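Local coordinates for protein nucleoside-diphosphate-sugar pyrophosphorylase (Vibrio cholerae, PDB 4EVW) that probably transfers a nucleotidyl group to a sugar phosphate to form a nucleoside-diphosphate sugar, as its pyrophosphorylase relatives do, at residues Leu50-Asn55 with Ala88-Leu93. The protein carries 1 engineered substitution. Numbering follows the deposited sequence.
Sequences LFIVRN and AETVTL
Ile52 lays both of its branches over the backbone and methyl group of Thr90, and the two side chains run past each other in opposite directions. The shorter branch makes a tight carbon contact, with CG2 of Ile52 3.5 Å from CG2 of Thr90, slightly inside the usual methyl-methyl distance. The longer branch reaches the backbone where Thr90 joins Val91: CD1 of Ile52 lies 3.5 Å from the carbonyl O of Thr90 and 3.7 Å from CA of Val91. That reach comes from an extended end, with CD1 anti to CA (chi2 170°). Thr90 divides its two branches between different surroundings. Its CG2, anti to the backbone N (chi1 of OG1 -61°), meets the isoleucine, while OG1 is hydrogen-bonded to Thr84 OG1 and Gly86 O, so the buried hydroxyl is satisfied by the residues that lead into helix 87-100. Val91 offers mainly its backbone here; its CB points away from strand 49-54, and its side chain packs on Pro5 of strand 2-5 and on Tyr183 of helix 180-191. The contact thus seats helix 87-100 against one face of the parallel part of the mixed sheet in this Rossmann-like alpha/beta fold. Strand 49-54 lies between strands 2-5 and 75-80, and on its other face Phe51 and Val53 pack against helix 59-70, which places the strand between two helical layers.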
loop_
_atom_site.group_PDB
_atom_site.type_symbol
_atom_site.label_atom_id
_atom_site.label_comp_id
_atom_site.label_asym_id
_atom_site.label_seq_id
_atom_site.Cartn_x
_atom_site.Cartn_y
_atom_site.Cartn_z
ATOM N N LEU A 50 5.840 -7.943 5.375
ATOM C CA LEU A 50 4.776 -8.180 6.342
ATOM C C LEU A 50 3.480 -8.257 5.555
ATOM O O LEU A 50 3.070 -7.278 4.922
ATOM C CB LEU A 50 4.681 -7.043 7.363
ATOM C CG LEU A 50 3.448 -7.073 8.277
ATOM C CD1 LEU A 50 3.424 -8.335 9.123
ATOM C CD2 LEU A 50 3.468 -5.844 9.170
ATOM N N PHE A 51 2.847 -9.427 5.576
ATOM C CA PHE A 51 1.585 -9.618 4.878
ATOM C C PHE A 51 0.494 -9.568 5.939
ATOM O O PHE A 51 0.524 -10.334 6.902
ATOM C CB PHE A 51 1.584 -10.974 4.166
ATOM C CG PHE A 51 2.673 -11.108 3.128
ATOM C CD1 PHE A 51 2.559 -10.472 1.895
ATOM C CD2 PHE A 51 3.817 -11.846 3.395
ATOM C CE1 PHE A 51 3.576 -10.571 0.939
ATOM C CE2 PHE A 51 4.842 -11.952 2.446
ATOM C CZ PHE A 51 4.716 -11.312 1.217
ATOM N N ILE A 52 -0.457 -8.657 5.772
ATOM C CA ILE A 52 -1.538 -8.523 6.741
ATOM C C ILE A 52 -2.797 -9.040 6.082
ATOM O O ILE A 52 -3.345 -8.422 5.171
ATOM C CB ILE A 52 -1.722 -7.062 7.174
ATOM C CG1 ILE A 52 -0.368 -6.481 7.598
ATOM C CG2 ILE A 52 -2.693 -6.994 8.347
ATOM C CD1 ILE A 52 -0.382 -4.972 7.821
ATOM N N VAL A 53 -3.244 -10.192 6.555
ATOM C CA VAL A 53 -4.396 -10.848 5.978
ATOM C C VAL A 53 -5.525 -11.026 6.954
ATOM O O VAL A 53 -5.406 -10.745 8.151
ATOM C CB VAL A 53 -4.029 -12.253 5.491
ATOM C CG1 VAL A 53 -2.840 -12.188 4.561
ATOM C CG2 VAL A 53 -3.694 -13.131 6.695
ATOM N N ARG A 54 -6.622 -11.539 6.423
ATOM C CA ARG A 54 -7.779 -11.802 7.241
ATOM C C ARG A 54 -7.969 -13.299 7.388
ATOM O O ARG A 54 -7.501 -14.075 6.554
ATOM C CB ARG A 54 -8.995 -11.198 6.605
ATOM C CG ARG A 54 -9.897 -10.721 7.648
ATOM C CD ARG A 54 -10.746 -9.637 7.132
ATOM N NE ARG A 54 -12.078 -9.888 7.629
ATOM C CZ ARG A 54 -13.069 -10.342 6.878
ATOM N NH1 ARG A 54 -12.878 -10.577 5.583
ATOM N NH2 ARG A 54 -14.240 -10.595 7.435
ATOM N N ASN A 55 -8.669 -13.700 8.444
ATOM C CA ASN A 55 -8.906 -15.114 8.698
ATOM C C ASN A 55 -9.996 -15.708 7.815
ATOM O O ASN A 55 -10.939 -16.316 8.313
ATOM C CB ASN A 55 -9.256 -15.324 10.173
ATOM C CG ASN A 55 -10.540 -14.628 10.575
ATOM O OD1 ASN A 55 -11.003 -13.705 9.902
ATOM N ND2 ASN A 55 -11.118 -15.059 11.693
ATOM N N ALA A 88 -5.202 1.951 6.203
ATOM C CA ALA A 88 -4.423 2.564 7.270
ATOM C C ALA A 88 -4.626 1.804 8.576
ATOM O O ALA A 88 -3.676 1.608 9.334
ATOM C CB ALA A 88 -4.806 4.039 7.441
ATOM N N GLU A 89 -5.858 1.380 8.852
ATOM C CA GLU A 89 -6.092 0.639 10.082
ATOM C C GLU A 89 -5.476 -0.756 9.956
ATOM O O GLU A 89 -4.903 -1.279 10.908
ATOM C CB GLU A 89 -7.593 0.518 10.398
ATOM C CG GLU A 89 -7.840 -0.241 11.700
ATOM C CD GLU A 89 -9.299 -0.260 12.138
ATOM O OE1 GLU A 89 -10.198 -0.306 11.273
ATOM O OE2 GLU A 89 -9.538 -0.252 13.363
ATOM N N THR A 90 -5.597 -1.356 8.776
ATOM C CA THR A 90 -5.030 -2.683 8.550
ATOM C C THR A 90 -3.538 -2.664 8.863
ATOM O O THR A 90 -3.030 -3.536 9.574
ATOM C CB THR A 90 -5.244 -3.125 7.096
ATOM O OG1 THR A 90 -6.654 -3.175 6.827
ATOM C CG2 THR A 90 -4.628 -4.506 6.855
ATOM N N VAL A 91 -2.836 -1.666 8.337
ATOM C CA VAL A 91 -1.404 -1.540 8.580
ATOM C C VAL A 91 -1.106 -1.389 10.073
ATOM O O VAL A 91 -0.238 -2.079 10.611
ATOM C CB VAL A 91 -0.828 -0.339 7.806
ATOM C CG1 VAL A 91 0.587 -0.030 8.291
ATOM C CG2 VAL A 91 -0.819 -0.657 6.296
ATOM N N THR A 92 -1.830 -0.500 10.750
ATOM C CA THR A 92 -1.607 -0.306 12.185
ATOM C C THR A 92 -1.844 -1.595 12.981
ATOM O O THR A 92 -1.042 -1.956 13.844
ATOM C CB THR A 92 -2.513 0.821 12.737
ATOM O OG1 THR A 92 -2.132 2.067 12.138
ATOM C CG2 THR A 92 -2.379 0.928 14.254
ATOM N N LEU A 93 -2.937 -2.294 12.696
ATOM C CA LEU A 93 -3.232 -3.538 13.406
ATOM C C LEU A 93 -2.201 -4.620 13.067
ATOM O O LEU A 93 -1.859 -5.452 13.912
ATOM C CB LEU A 93 -4.648 -4.019 13.071
ATOM C CG LEU A 93 -5.772 -3.129 13.612
ATOM C CD1 LEU A 93 -7.129 -3.725 13.237
ATOM C CD2 LEU A 93 -5.644 -3.012 15.125
#